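Local atomic coordinates of protein adenylyltransferase MntA (Shewanella oneidensis MR-1, PDB entry 6M6U), a protein that neutralises its cognate toxin HepT by building a chain of three AMP units from ATP on a toxin tyrosine, so acting as the antitoxin of a type VII toxin-antitoxin system. Residues Q97-D100 / E101-A104; W56-A59 / Q60-A63. The protein carries 2 engineered substitutions. One frame throughout, in Å; residues are numbered along the deposited sequence.

Contact 1. Residues Q97-D100 / E101-A104; sequences QQDD and ELFA
Glu101 lays its side chain back over the first turn of helix 97-125, its CG resting 3.2 Å from Gln97 O and its carboxylate reaching the amide of Gln97. With CG anti to its own carbonyl carbon (chi1 -64°) and the rest of the chain extended, the carboxylate is carried toward the start of the helix. Gln97 comes to meet it by a bend at chi2, and its NE2 donates to Glu101 OE1 at 3.0 Å. The acceptor lies close to the plane of the Gln97 amide, whereas the donor stands above the carboxylate plane, the two flat groups being turned 67° apart. This i to i+4 side-chain pair runs alongside the backbone bond from Glu101 N to Gln97 O, also 3.0 Å. The other carboxylate oxygen, OE2, is hydrogen-bonded by Asn2 of the neighbouring HepT toxin chain, so the buried Glu101 joins a turn of its own helix to the partner protein.

Further round the helix, apolar side chains and backbone bonds make the contact. Leu102 sets CG 3.2 Å from Gln98 O, the carbonyl that accepts its backbone N in a nearly straight bond (171°). Phe103 continues the backbone ladder, N to Asp99 O at 3.1 Å, while its ring leads away to Leu22 and Tyr24 of strand 20-26 and to helix 80-89. Leu102 also packs on Ile4 of the toxin chain, and Asp100 OD1 is held by Tyr24 and by a salt bridge to Arg59 of that chain. The carboxylates of Asp100 and Glu101 are near but not touching, and donors from both proteins would probably offset their mutual repulsion, giving a mixed polar and apolar face to a helix start important for HepT binding.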
ATOM      1  N   GLN E  97     -35.915  -7.611  17.811  1.00 54.10           N
ATOM      2  CA  GLN E  97     -36.125  -8.609  16.773  1.00 53.44           C
ATOM      3  C   GLN E  97     -36.924  -8.030  15.612  1.00 49.64           C
ATOM      4  O   GLN E  97     -36.688  -8.392  14.454  1.00 50.56           O
ATOM      5  CB  GLN E  97     -36.824  -9.839  17.358  1.00 61.37           C
ATOM      6  CG  GLN E  97     -37.006 -10.987  16.369  1.00 70.73           C
ATOM      7  CD  GLN E  97     -35.682 -11.581  15.909  1.00 78.99           C
ATOM      8  OE1 GLN E  97     -34.732 -11.694  16.689  1.00 81.48           O
ATOM      9  NE2 GLN E  97     -35.615 -11.963  14.636  1.00 79.54           N
ATOM     10  N   GLN E  98     -37.846  -7.106  15.890  1.00 51.38           N
ATOM     11  CA  GLN E  98     -38.689  -6.577  14.822  1.00 56.54           C
ATOM     12  C   GLN E  98     -37.898  -5.668  13.886  1.00 59.64           C
ATOM     13  O   GLN E  98     -38.101  -5.704  12.666  1.00 61.93           O
ATOM     14  CB  GLN E  98     -39.893  -5.838  15.407  1.00 62.05           C
ATOM     15  CG  GLN E  98     -41.074  -5.736  14.446  1.00 77.17           C
ATOM     16  CD  GLN E  98     -41.723  -7.090  14.156  1.00 85.96           C
ATOM     17  OE1 GLN E  98     -41.745  -7.551  13.008  1.00 87.93           O
ATOM     18  NE2 GLN E  98     -42.264  -7.722  15.204  1.00 86.89           N
ATOM     19  N   ASP E  99     -36.994  -4.845  14.430  1.00 53.39           N
ATOM     20  CA  ASP E  99     -36.145  -4.037  13.562  1.00 51.13           C
ATOM     21  C   ASP E  99     -35.226  -4.912  12.720  1.00 40.06           C
ATOM     22  O   ASP E  99     -34.932  -4.576  11.569  1.00 41.42           O
ATOM     23  CB  ASP E  99     -35.327  -3.038  14.381  1.00 52.76           C
ATOM     24  CG  ASP E  99     -36.142  -1.831  14.813  1.00 59.73           C
ATOM     25  OD1 ASP E  99     -37.265  -1.654  14.298  1.00 68.98           O
ATOM     26  OD2 ASP E  99     -35.653  -1.042  15.650  1.00 57.66           O
ATOM     27  N   ASP E 100     -34.776  -6.041  13.265  1.00 41.57           N
ATOM     28  CA  ASP E 100     -33.952  -6.953  12.481  1.00 47.37           C
ATOM     29  C   ASP E 100     -34.744  -7.548  11.326  1.00 42.61           C
ATOM     30  O   ASP E 100     -34.211  -7.734  10.226  1.00 43.19           O
ATOM     31  CB  ASP E 100     -33.391  -8.059  13.377  1.00 44.63           C
ATOM     32  CG  ASP E 100     -32.935  -9.277  12.588  1.00 49.76           C
ATOM     33  OD1 ASP E 100     -31.812  -9.260  12.046  1.00 47.44           O
ATOM     34  OD2 ASP E 100     -33.708 -10.258  12.509  1.00 59.05           O
ATOM     35  N   GLU E 101     -36.021  -7.845  11.553  1.00 44.82           N
ATOM     36  CA  GLU E 101     -36.827  -8.482  10.518  1.00 46.77           C
ATOM     37  C   GLU E 101     -37.272  -7.481   9.459  1.00 47.14           C
ATOM     38  O   GLU E 101     -37.305  -7.817   8.267  1.00 48.11           O
ATOM     39  CB  GLU E 101     -38.017  -9.190  11.162  1.00 48.86           C
ATOM     40  CG  GLU E 101     -37.574 -10.330  12.078  1.00 55.35           C
ATOM     41  CD  GLU E 101     -38.684 -10.867  12.967  1.00 68.96           C
ATOM     42  OE1 GLU E 101     -38.476 -11.935  13.581  1.00 74.15           O
ATOM     43  OE2 GLU E 101     -39.757 -10.230  13.054  1.00 73.09           O
ATOM     44  N   LEU E 102     -37.610  -6.253   9.868  1.00 45.21           N
ATOM     45  CA  LEU E 102     -37.882  -5.196   8.896  1.00 47.46           C
ATOM     46  C   LEU E 102     -36.706  -5.023   7.948  1.00 47.07           C
ATOM     47  O   LEU E 102     -36.871  -5.027   6.722  1.00 44.33           O
ATOM     48  CB  LEU E 102     -38.180  -3.876   9.610  1.00 46.51           C
ATOM     49  CG  LEU E 102     -39.446  -3.785  10.463  1.00 49.29           C
ATOM     50  CD1 LEU E 102     -39.460  -2.478  11.248  1.00 56.88           C
ATOM     51  CD2 LEU E 102     -40.682  -3.897   9.602  1.00 39.86           C
ATOM     52  N   PHE E 103     -35.500  -4.893   8.510  1.00 46.88           N
ATOM     53  CA  PHE E 103     -34.307  -4.694   7.695  1.00 48.25           C
ATOM     54  C   PHE E 103     -34.052  -5.887   6.780  1.00 51.18           C
ATOM     55  O   PHE E 103     -33.731  -5.714   5.597  1.00 57.03           O
ATOM     56  CB  PHE E 103     -33.106  -4.441   8.603  1.00 47.75           C
ATOM     57  CG  PHE E 103     -31.793  -4.436   7.887  1.00 47.45           C
ATOM     58  CD1 PHE E 103     -31.490  -3.432   6.982  1.00 44.84           C
ATOM     59  CD2 PHE E 103     -30.857  -5.430   8.126  1.00 49.12           C
ATOM     60  CE1 PHE E 103     -30.280  -3.417   6.323  1.00 46.44           C
ATOM     61  CE2 PHE E 103     -29.634  -5.420   7.469  1.00 52.51           C
ATOM     62  CZ  PHE E 103     -29.347  -4.413   6.568  1.00 51.09           C
ATOM     63  N   ALA E 104     -34.202  -7.105   7.305  1.00 43.03           N
ATOM     64  CA  ALA E 104     -33.939  -8.296   6.505  1.00 44.85           C
ATOM     65  C   ALA E 104     -34.916  -8.406   5.337  1.00 47.85           C
ATOM     66  O   ALA E 104     -34.511  -8.662   4.195  1.00 49.22           O
ATOM     67  CB  ALA E 104     -34.000  -9.540   7.391  1.00 43.06           C
TER

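Contact 2. Residues W56-A59 / Q60-A63; sequences WELA and QKLA
Trp56 and Gln60, one turn apart on helix 52-66, meet by a CH-pi contact and by hydrogen bonding. In the first, Gln60 CG sits 3.8 Å from the centroid of the six-membered ring of Trp56 and only 7° off its normal. The amide continues over the same indole with ring and amide planes 36° apart. Its NE2 lies 3.1 Å from Trp56 NE1, but both are donors and make no hydrogen bond. Trp56 swings its ring into place with CG anti to the backbone N (chi1 -177°), while Gln60 folds back on itself at chi2.

Hydrogen bonding centres on Trp56 O, to which NE2 turns instead. Gln60 N reaches it at 3.1 Å in the regular helical manner, and Gln60 NE2 also at 3.1 Å but less straight, the two arriving from opposite faces of the carbonyl plane. The ladder closes with Ala63 N on Ala59 O at 2.7 Å.

The apolar contact lies on another side of the helix, where the CD1 methyls of Leu58 and Leu62 meet at 3.6 Å. Both leucines also pack on Leu13 of helix 6-16. The Ala59 side chain lies about 6 Å from that of Asp71, a magnesium ligand.

Toward HepT, Trp56 lies against Ile111 and Gln60 against Gly95 of the toxin chain, and Glu57 OE1 is hydrogen-bonded to His114 NE2 of that chain. Within the helix, two N-H groups of Gln60 hold Trp56 O, and the side-chain bond fixes the rotation of the amide over the indole.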
ATOM      1  N   TRP E  56     -15.907   6.779  10.407  1.00 44.75           N
ATOM      2  CA  TRP E  56     -14.531   6.293  10.340  1.00 46.38           C
ATOM      3  C   TRP E  56     -13.800   6.529  11.653  1.00 45.52           C
ATOM      4  O   TRP E  56     -13.033   5.672  12.103  1.00 47.19           O
ATOM      5  CB  TRP E  56     -13.781   6.967   9.193  1.00 41.23           C
ATOM      6  CG  TRP E  56     -12.369   6.456   9.018  1.00 42.51           C
ATOM      7  CD1 TRP E  56     -11.984   5.321   8.358  1.00 41.09           C
ATOM      8  CD2 TRP E  56     -11.163   7.060   9.512  1.00 39.91           C
ATOM      9  NE1 TRP E  56     -10.618   5.184   8.411  1.00 41.76           N
ATOM     10  CE2 TRP E  56     -10.090   6.238   9.110  1.00 43.38           C
ATOM     11  CE3 TRP E  56     -10.887   8.219  10.247  1.00 43.63           C
ATOM     12  CZ2 TRP E  56      -8.760   6.536   9.421  1.00 47.62           C
ATOM     13  CZ3 TRP E  56      -9.561   8.513  10.558  1.00 47.88           C
ATOM     14  CH2 TRP E  56      -8.519   7.675  10.143  1.00 48.18           C
ATOM     15  N   GLU E  57     -14.024   7.690  12.277  1.00 49.22           N
ATOM     16  CA  GLU E  57     -13.417   7.969  13.576  1.00 43.79           C
ATOM     17  C   GLU E  57     -13.908   6.986  14.627  1.00 42.95           C
ATOM     18  O   GLU E  57     -13.118   6.475  15.432  1.00 44.82           O
ATOM     19  CB  GLU E  57     -13.719   9.408  14.003  1.00 47.81           C
ATOM     20  CG  GLU E  57     -13.132  10.496  13.099  1.00 57.78           C
ATOM     21  CD  GLU E  57     -11.669  10.809  13.403  1.00 73.17           C
ATOM     22  OE1 GLU E  57     -10.992  11.403  12.534  1.00 79.65           O
ATOM     23  OE2 GLU E  57     -11.194  10.469  14.512  1.00 75.78           O
ATOM     24  N   LEU E  58     -15.211   6.699  14.634  1.00 42.64           N
ATOM     25  CA  LEU E  58     -15.736   5.741  15.600  1.00 38.97           C
ATOM     26  C   LEU E  58     -15.113   4.366  15.395  1.00 37.94           C
ATOM     27  O   LEU E  58     -14.776   3.678  16.366  1.00 36.96           O
ATOM     28  CB  LEU E  58     -17.258   5.676  15.496  1.00 41.99           C
ATOM     29  CG  LEU E  58     -17.953   4.684  16.429  1.00 44.70           C
ATOM     30  CD1 LEU E  58     -17.488   4.898  17.858  1.00 47.98           C
ATOM     31  CD2 LEU E  58     -19.457   4.848  16.330  1.00 43.92           C
ATOM     32  N   ALA E  59     -14.935   3.957  14.135  1.00 35.78           N
ATOM     33  CA  ALA E  59     -14.300   2.675  13.850  1.00 31.22           C
ATOM     34  C   ALA E  59     -12.905   2.608  14.461  1.00 36.55           C
ATOM     35  O   ALA E  59     -12.545   1.615  15.109  1.00 33.75           O
ATOM     36  CB  ALA E  59     -14.239   2.445  12.340  1.00 32.62           C
ATOM     37  N   GLN E  60     -12.104   3.664  14.275  1.00 35.12           N
ATOM     38  CA  GLN E  60     -10.760   3.663  14.846  1.00 41.21           C
ATOM     39  C   GLN E  60     -10.804   3.691  16.367  1.00 43.78           C
ATOM     40  O   GLN E  60      -9.911   3.139  17.019  1.00 41.37           O
ATOM     41  CB  GLN E  60      -9.936   4.840  14.315  1.00 32.75           C
ATOM     42  CG  GLN E  60      -9.996   5.035  12.805  1.00 36.74           C
ATOM     43  CD  GLN E  60      -9.997   3.730  12.022  1.00 39.59           C
ATOM     44  OE1 GLN E  60      -9.201   2.832  12.285  1.00 40.27           O
ATOM     45  NE2 GLN E  60     -10.902   3.624  11.048  1.00 40.19           N
ATOM     46  N   LYS E  61     -11.836   4.306  16.956  1.00 44.78           N
ATOM     47  CA  LYS E  61     -11.961   4.241  18.409  1.00 47.90           C
ATOM     48  C   LYS E  61     -12.291   2.824  18.866  1.00 44.74           C
ATOM     49  O   LYS E  61     -11.746   2.348  19.870  1.00 49.11           O
ATOM     50  CB  LYS E  61     -13.011   5.229  18.914  1.00 50.34           C
ATOM     51  CG  LYS E  61     -12.911   5.454  20.422  1.00 56.73           C
ATOM     52  CD  LYS E  61     -14.063   6.277  20.984  1.00 65.05           C
ATOM     53  CE  LYS E  61     -14.505   7.368  20.028  1.00 68.41           C
ATOM     54  NZ  LYS E  61     -13.554   8.514  20.021  1.00 71.72           N
ATOM     55  N   LEU E  62     -13.170   2.126  18.140  1.00 36.45           N
ATOM     56  CA  LEU E  62     -13.366   0.706  18.415  1.00 40.13           C
ATOM     57  C   LEU E  62     -12.085  -0.076  18.164  1.00 40.36           C
ATOM     58  O   LEU E  62     -11.721  -0.959  18.951  1.00 39.38           O
ATOM     59  CB  LEU E  62     -14.496   0.144  17.554  1.00 46.17           C
ATOM     60  CG  LEU E  62     -15.881   0.086  18.191  1.00 53.10           C
ATOM     61  CD1 LEU E  62     -16.433   1.486  18.359  1.00 61.20           C
ATOM     62  CD2 LEU E  62     -16.818  -0.778  17.364  1.00 50.99           C
ATOM     63  N   ALA E  63     -11.392   0.237  17.068  1.00 36.45           N
ATOM     64  CA  ALA E  63     -10.150  -0.454  16.744  1.00 39.57           C
ATOM     65  C   ALA E  63      -9.150  -0.360  17.892  1.00 41.28           C
ATOM     66  O   ALA E  63      -8.498  -1.351  18.239  1.00 39.06           O
ATOM     67  CB  ALA E  63      -9.557   0.119  15.456  1.00 33.80           C
TER

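How the contacts relate
From the N terminus, helix 6-16 and strands 20-26 and 40-46 come first; contact 2 then falls on helix 52-66, the crossover of the beta-alpha-beta unit that leads to strand 70-74. After helix 80-89 and strand 91-94, contact 1 begins the long final helix 97-125. Each contact closes one or two helical turns rather than a wide loop, and they follow in series without nesting or crossing. The centres of contacts 1 and 2 are 26 Å apart, on opposite sides of the chain's centre. The nearest atoms of contacts 1 and 2 are about 17 Å apart. Contact 2 sits in the beta-alpha-beta unit, contact 1 at the start of the long final helix, and both face toxin chains.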